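Local coordinates for inorganic pyrophosphatase (Shewanella sp. AS-11, PDB 6LL8), which probably catalyses the hydrolysis of diphosphate to two phosphates, as a metal-dependent family II inorganic pyrophosphatase with manganese as its cofactor, at residues A[62-66]-A[67-71]; A[131-134]-A[135-138]; A[206-210]-A[211-215]. All coordinates share one frame; numbering follows the deposited sequence. Where two conformers were deposited one is given.

Contact 1: residues A[62-66]-A[67-71]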
loop_
_atom_site.group_PDB
_atom_site.type_symbol
_atom_site.label_atom_id
_atom_site.label_comp_id
_atom_site.label_asym_id
_atom_site.label_seq_id
_atom_site.Cartn_x
_atom_site.Cartn_y
_atom_site.Cartn_z
ATOM N N THR A 62 -0.921 -3.186 18.045
ATOM C CA THR A 62 -0.012 -4.164 17.410
ATOM C C THR A 62 -0.327 -5.608 17.809
ATOM O O THR A 62 0.128 -6.508 17.068
ATOM C CB THR A 62 1.439 -3.788 17.637
ATOM O OG1 THR A 62 1.682 -3.672 19.025
ATOM C CG2 THR A 62 1.775 -2.498 16.936
ATOM N N SER A 63 -1.016 -5.855 18.900
ATOM C CA SER A 63 -1.335 -7.240 19.303
ATOM C C SER A 63 -2.831 -7.476 19.179
ATOM O O SER A 63 -3.656 -6.690 19.667
ATOM C CB SER A 63 -0.831 -7.580 20.644
ATOM O OG SER A 63 -1.503 -8.727 21.122
ATOM N N TYR A 64 -3.136 -8.563 18.513
ATOM C CA TYR A 64 -4.529 -8.903 18.179
ATOM C C TYR A 64 -4.883 -10.325 18.589
ATOM O O TYR A 64 -5.980 -10.789 18.270
ATOM C CB TYR A 64 -4.787 -8.743 16.674
ATOM C CG TYR A 64 -4.685 -7.312 16.245
ATOM C CD1 TYR A 64 -3.452 -6.748 16.022
ATOM C CD2 TYR A 64 -5.805 -6.508 16.092
ATOM C CE1 TYR A 64 -3.321 -5.435 15.648
ATOM C CE2 TYR A 64 -5.685 -5.185 15.704
ATOM C CZ TYR A 64 -4.443 -4.647 15.462
ATOM O OH TYR A 64 -4.317 -3.336 15.093
ATOM N N ALA A 65 -4.046 -11.007 19.362
ATOM C CA ALA A 65 -4.410 -12.352 19.826
ATOM C C ALA A 65 -5.772 -12.293 20.521
ATOM O O ALA A 65 -6.013 -11.388 21.350
ATOM C CB ALA A 65 -3.386 -12.894 20.775
ATOM N N GLY A 66 -6.642 -13.257 20.231
ATOM C CA GLY A 66 -7.960 -13.345 20.861
ATOM C C GLY A 66 -9.005 -12.445 20.229
ATOM O O GLY A 66 -10.160 -12.504 20.648
ATOM N N GLU A 67 -8.615 -11.595 19.302
ATOM C CA GLU A 67 -9.526 -10.641 18.649
ATOM C C GLU A 67 -10.056 -11.211 17.352
ATOM O O GLU A 67 -9.465 -12.150 16.802
ATOM C CB GLU A 67 -8.808 -9.330 18.356
ATOM C CG GLU A 67 -8.177 -8.667 19.568
ATOM C CD GLU A 67 -9.133 -8.157 20.630
ATOM O OE1 GLU A 67 -10.343 -8.080 20.392
ATOM O OE2 GLU A 67 -8.654 -7.795 21.703
ATOM N N GLU A 68 -11.127 -10.608 16.855
ATOM C CA GLU A 68 -11.598 -10.798 15.473
ATOM C C GLU A 68 -11.043 -9.636 14.657
ATOM O O GLU A 68 -11.141 -8.480 15.064
ATOM C CB GLU A 68 -13.112 -10.834 15.400
ATOM C CG GLU A 68 -13.707 -12.101 15.988
ATOM C CD GLU A 68 -15.221 -12.051 16.059
ATOM O OE1 GLU A 68 -15.713 -11.091 16.636
ATOM O OE2 GLU A 68 -15.857 -13.020 15.640
ATOM N N VAL A 69 -10.498 -9.972 13.501
ATOM C CA VAL A 69 -9.783 -9.013 12.653
ATOM C C VAL A 69 -10.330 -9.068 11.243
ATOM O O VAL A 69 -10.459 -10.139 10.645
ATOM C CB VAL A 69 -8.280 -9.274 12.661
ATOM C CG1 VAL A 69 -7.541 -8.305 11.778
ATOM C CG2 VAL A 69 -7.728 -9.214 14.060
ATOM N N TYR A 70 -10.595 -7.890 10.690
ATOM C CA TYR A 70 -10.942 -7.716 9.264
ATOM C C TYR A 70 -9.732 -7.055 8.648
ATOM O O TYR A 70 -9.398 -5.894 8.938
ATOM C CB TYR A 70 -12.220 -6.904 9.090
ATOM C CG TYR A 70 -12.970 -7.237 7.834
ATOM C CD1 TYR A 70 -12.398 -7.083 6.583
ATOM C CD2 TYR A 70 -14.284 -7.673 7.890
ATOM C CE1 TYR A 70 -13.095 -7.417 5.434
ATOM C CE2 TYR A 70 -15.010 -7.989 6.744
ATOM C CZ TYR A 70 -14.391 -7.869 5.506
ATOM O OH TYR A 70 -15.024 -8.199 4.336
ATOM N N ILE A 71 -9.028 -7.826 7.823
ATOM C CA ILE A 71 -7.776 -7.418 7.166
ATOM C C ILE A 71 -8.126 -6.546 5.960
ATOM O O ILE A 71 -9.003 -6.886 5.182
ATOM C CB ILE A 71 -6.983 -8.654 6.740
ATOM C CG1 ILE A 71 -6.569 -9.520 7.931
ATOM C CG2 ILE A 71 -5.798 -8.291 5.846
ATOM C CD1 ILE A 71 -5.482 -8.975 8.783
HETATM O O HOH W 1 -8.067 -10.468 23.013
#

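Contact 2: residues A[131-134]-A[135-138]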
loop_
_atom_site.group_PDB
_atom_site.type_symbol
_atom_site.label_atom_id
_atom_site.label_comp_id
_atom_site.label_asym_id
_atom_site.label_seq_id
_atom_site.Cartn_x
_atom_site.Cartn_y
_atom_site.Cartn_z
ATOM N N LYS A 131 -25.446 4.684 3.205
ATOM C CA LYS A 131 -25.026 5.991 2.690
ATOM C C LYS A 131 -23.580 6.250 3.108
ATOM O O LYS A 131 -23.170 5.969 4.243
ATOM C CB LYS A 131 -25.913 7.093 3.265
ATOM C CG LYS A 131 -27.369 6.978 2.878
ATOM C CD LYS A 131 -27.640 6.899 1.388
ATOM C CE LYS A 131 -29.121 6.748 1.097
ATOM N NZ LYS A 131 -29.580 5.339 1.216
ATOM N N ILE A 132 -22.818 6.820 2.192
ATOM C CA ILE A 132 -21.403 7.193 2.472
ATOM C C ILE A 132 -21.418 8.658 2.876
ATOM O O ILE A 132 -21.788 9.507 2.063
ATOM C CB ILE A 132 -20.497 6.964 1.251
ATOM C CG1 ILE A 132 -20.613 5.519 0.761
ATOM C CG2 ILE A 132 -19.070 7.335 1.641
ATOM C CD1 ILE A 132 -19.826 5.216 -0.485
ATOM N N PRO A 133 -21.025 8.993 4.112
ATOM C CA PRO A 133 -20.978 10.390 4.505
ATOM C C PRO A 133 -19.898 11.139 3.717
ATOM O O PRO A 133 -18.943 10.562 3.233
ATOM C CB PRO A 133 -20.566 10.371 5.983
ATOM C CG PRO A 133 -20.775 8.944 6.445
ATOM C CD PRO A 133 -20.714 8.087 5.209
ATOM N N ALA A 134 -20.054 12.434 3.622
ATOM C CA ALA A 134 -19.157 13.290 2.850
ATOM C C ALA A 134 -17.701 13.127 3.278
ATOM O O ALA A 134 -16.809 13.080 2.412
ATOM C CB ALA A 134 -19.576 14.734 2.900
ATOM N N ASN A 135 -17.443 13.103 4.563
ATOM C CA ASN A 135 -16.053 13.036 5.054
ATOM C C ASN A 135 -15.414 11.698 4.684
ATOM O O ASN A 135 -14.270 11.647 4.246
ATOM C CB ASN A 135 -15.968 13.412 6.539
ATOM C CG ASN A 135 -16.763 12.529 7.507
ATOM O OD1 ASN A 135 -17.596 11.700 7.128
ATOM N ND2 ASN A 135 -16.604 12.788 8.798
ATOM N N ILE A 136 -16.134 10.613 4.919
ATOM C CA ILE A 136 -15.669 9.260 4.545
ATOM C C ILE A 136 -15.465 9.210 3.027
ATOM O O ILE A 136 -14.446 8.672 2.555
ATOM C CB ILE A 136 -16.665 8.178 4.986
ATOM C CG1 ILE A 136 -16.815 8.147 6.505
ATOM C CG2 ILE A 136 -16.295 6.829 4.390
ATOM C CD1 ILE A 136 -15.697 7.504 7.192
ATOM N N ALA A 137 -16.391 9.763 2.272
ATOM C CA ALA A 137 -16.235 9.731 0.809
ATOM C C ALA A 137 -14.935 10.426 0.401
ATOM O O ALA A 137 -14.255 9.960 -0.529
ATOM C CB ALA A 137 -17.423 10.374 0.116
ATOM N N GLY A 138 -14.611 11.520 1.067
ATOM C CA GLY A 138 -13.406 12.258 0.708
ATOM C C GLY A 138 -12.155 11.424 0.908
ATOM O O GLY A 138 -11.269 11.439 0.065
#

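Contact 3: residues A[206-210]-A[211-215]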
loop_
_atom_site.group_PDB
_atom_site.type_symbol
_atom_site.label_atom_id
_atom_site.label_comp_id
_atom_site.label_asym_id
_atom_site.label_seq_id
_atom_site.Cartn_x
_atom_site.Cartn_y
_atom_site.Cartn_z
ATOM N N PHE A 206 8.143 -9.512 1.716
ATOM C CA PHE A 206 7.511 -10.623 0.989
ATOM C C PHE A 206 8.277 -11.890 1.290
ATOM O O PHE A 206 9.510 -11.908 1.192
ATOM C CB PHE A 206 7.553 -10.376 -0.516
ATOM C CG PHE A 206 6.771 -9.156 -0.927
ATOM C CD1 PHE A 206 7.362 -7.902 -0.916
ATOM C CD2 PHE A 206 5.431 -9.251 -1.252
ATOM C CE1 PHE A 206 6.645 -6.771 -1.233
ATOM C CE2 PHE A 206 4.718 -8.117 -1.600
ATOM C CZ PHE A 206 5.316 -6.873 -1.572
ATOM N N ASN A 207 7.546 -12.956 1.556
ATOM C CA ASN A 207 8.111 -14.323 1.571
ATOM C C ASN A 207 7.937 -14.909 0.176
ATOM O O ASN A 207 6.785 -15.196 -0.234
ATOM C CB ASN A 207 7.387 -15.153 2.616
ATOM C CG ASN A 207 7.917 -16.550 2.697
ATOM O OD1 ASN A 207 8.746 -16.948 1.909
ATOM N ND2 ASN A 207 7.402 -17.291 3.642
ATOM N N MET A 208 9.021 -15.009 -0.578
ATOM C CA MET A 208 8.987 -15.549 -1.957
ATOM C C MET A 208 9.693 -16.906 -1.962
ATOM O O MET A 208 10.910 -16.947 -1.957
ATOM C CB MET A 208 9.633 -14.559 -2.917
ATOM C CG MET A 208 8.870 -13.235 -2.944
ATOM S SD MET A 208 9.443 -12.188 -4.283
ATOM C CE MET A 208 8.253 -10.859 -4.209
ATOM N N ASN A 209 8.902 -17.967 -1.840
ATOM C CA ASN A 209 9.424 -19.353 -1.802
ATOM C C ASN A 209 10.491 -19.479 -0.705
ATOM O O ASN A 209 11.521 -20.119 -0.930
ATOM C CB ASN A 209 9.909 -19.751 -3.197
ATOM C CG ASN A 209 10.049 -21.245 -3.326
ATOM O OD1 ASN A 209 9.470 -21.983 -2.534
ATOM N ND2 ASN A 209 10.829 -21.670 -4.298
ATOM N N GLY A 210 10.216 -18.947 0.483
ATOM C CA GLY A 210 11.094 -19.028 1.659
ATOM C C GLY A 210 12.255 -18.056 1.627
ATOM O O GLY A 210 13.073 -18.120 2.514
ATOM N N ASN A 211 12.268 -17.129 0.689
ATOM C CA ASN A 211 13.275 -16.046 0.615
ATOM C C ASN A 211 12.616 -14.739 1.041
ATOM O O ASN A 211 11.552 -14.374 0.458
ATOM C CB ASN A 211 13.822 -15.948 -0.800
ATOM C CG ASN A 211 14.455 -17.243 -1.239
ATOM O OD1 ASN A 211 15.592 -17.487 -0.908
ATOM N ND2 ASN A 211 13.703 -18.048 -1.960
ATOM N N LEU A 212 13.218 -14.050 1.995
ATOM C CA LEU A 212 12.637 -12.807 2.512
ATOM C C LEU A 212 13.121 -11.666 1.615
ATOM O O LEU A 212 14.338 -11.407 1.546
ATOM C CB LEU A 212 12.981 -12.620 3.990
ATOM C CG LEU A 212 12.309 -11.417 4.638
ATOM C CD1 LEU A 212 10.794 -11.538 4.604
ATOM C CD2 LEU A 212 12.782 -11.220 6.060
ATOM N N VAL A 213 12.197 -11.008 0.924
ATOM C CA VAL A 213 12.497 -9.913 -0.014
ATOM C C VAL A 213 11.805 -8.643 0.488
ATOM O O VAL A 213 10.575 -8.610 0.607
ATOM C CB VAL A 213 11.998 -10.295 -1.414
ATOM C CG1 VAL A 213 12.164 -9.142 -2.376
ATOM C CG2 VAL A 213 12.682 -11.552 -1.897
ATOM N N GLY A 214 12.572 -7.610 0.769
ATOM C CA GLY A 214 12.020 -6.321 1.130
ATOM C C GLY A 214 11.961 -5.407 -0.065
ATOM O O GLY A 214 12.940 -5.328 -0.813
ATOM N N ILE A 215 10.837 -4.725 -0.254
ATOM C CA ILE A 215 10.683 -3.788 -1.387
ATOM C C ILE A 215 10.104 -2.480 -0.851
ATOM O O ILE A 215 8.965 -2.484 -0.350
ATOM C CB ILE A 215 9.772 -4.360 -2.481
ATOM C CG1 ILE A 215 10.183 -5.782 -2.867
ATOM C CG2 ILE A 215 9.747 -3.404 -3.655
ATOM C CD1 ILE A 215 9.331 -6.421 -3.938
#

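Contact 1: residues A[62-66]-A[67-71]
The backbone N-H of Glu67 donates to the carbonyl O of Tyr64, with 2.9 Å between Glu67 N and Tyr64 O and an angle of 155° at the hydrogen, and so closes a four-residue turn. Over the same oxygen folds the aliphatic start of the Glu67 side chain: CG stands anti to the carbonyl carbon of its own residue (chi1 -56°), which brings Glu67 CG within 3.3 Å of Tyr64 O. The chain then bends again at chi2, and its carboxylate is bridged to the turn by a water that donates to Ala65 O and, weakly, to Glu67 OE2. The second contact is apolar. Val69 CG2 meets the Tyr64 ring obliquely, 3.9 Å from Tyr64 CD2, and lies nearly as close to Tyr64 CB; the two side chains cross at about a right angle. Further out, the ring of Tyr64 makes a cation-pi contact with Lys61, whose carbonyl O is hydrogen-bonded to the Tyr64 hydroxyl, while Asp83 accepts from the Tyr64 backbone N. Val7 of strand 4-7 touches both Tyr64 and Val69, so the pair is covered from the neighbouring strand. Gly66 takes the third position with positive phi (82°), a conformation that favours glycine. This is a type II beta turn, and it delivers the chain into strand 68-72, an inner strand of the parallel sheet of the DHH-family domain.

Contact 2: residues A[131-134]-A[135-138]
Asn135 meets Pro133 at the start of helix 134-147, its OD1 lying 3.4 Å from Pro133 CB. With chi1 at 60°, Asn135 CG sits between its own backbone N and carbonyl carbon, and this folds the amide back over the first turn, where OD1 accepts the N-H of Ile136 at 2.9 Å from Ile136 N. That bond is bent, 131° at the hydrogen, and the donor stands above the carbonyl plane, not on a lone pair. A leucine here has no oxygen to offer, and the Ile136 N-H would probably be left without this side-chain acceptor. Ile136 comes next, side by side with Pro133 and pointing the same way: Ile136 CG1 lies 4.0 Å from Pro133 CG. Its other branch, CG2, is anti to the backbone N and meets Ile132 CG2 at 3.9 Å, while Tyr125 touches both isoleucines from helix 117-128. Ala137 gives its N-H to Pro133 O, 2.8 Å from N to O, a nearly straight bond of 162° that forms the first turn of the helix. Its CB rests against Ile132 CG2 at 3.8 Å, and Leu167 of helix 158-171 reaches both residues. Gly138 continues the pattern, its N donating to Ala134 O at 3.0 Å. Pro133 occupies the N-cap position but, as a proline, offers no side-chain acceptor; its carbonyl simply begins the helical bonding. The first turn is therefore held by main-chain bonds, with a bent supplement from the Asn135 amide, whereas the isoleucine, proline and alanine carbons meet one another by apolar contact.

Contact 3: residues A[206-210]-A[211-215]
Phe206 and Ile215 cross at about a right angle on the buried side of the hairpin, where Ile215 CD1 approaches the ring obliquely, 3.8 Å from Phe206 CE1. Val213 O lies at the ring edge, in its plane, and accepts the Phe206 N-H. The return bond, Val213 N to Phe206 O at 2.8 Å, is nearly straight (175°). On the same face Met208 extends until SD reaches Val213 CG2 at 4.1 Å, and Phe206 touches Val299 of helix 294-307. Strands 203-208 and 211-220 form a two-residue beta hairpin with a type I' turn, Asn209 and Gly210 both at positive phi, at the edge of the mixed sheet of the DHHA2 domain. Toward solvent the turn relies on polar grips instead. Met208 O takes two bonds from Asn211, one from its backbone N and one from ND2 at 3.0 Å; Met208 O lies close to the plane of the Asn211 amide, whereas the backbone donor stands above the Met208 carbonyl plane. Across the ladder Met208 N donates to Asn211 O at 2.8 Å. Asn207, with CG anti to its backbone N (chi1 -179°), turns OD1 onto Gly210 N at 2.9 Å, an Asx motif tying the strand end to the exposed turn.

In the fold
All three contacts are local, and each buries an apolar side: Tyr64 and Val69; Ile136 and Ala137; Phe206, Met208, Val213 and Ile215. The turns at Ala65-Gly66 and Asn209-Gly210 are exposed, as is Ala134 at the helix start. Contacts 1 and 2 belong to the DHH-family domain, contact 1 leading into an inner strand of the parallel sheet, contact 2 beginning a helix packed among other helices. Contact 3 lies in the DHHA2 domain, its centre about 37 Å from that of contact 2 and its Phe206 side chain about 5 Å from the bound imidodiphosphate. It pairs strands by a ladder of backbone bonds plus an asparagine amide; contact 2 uses helical bonds, contact 1 a single turn bond.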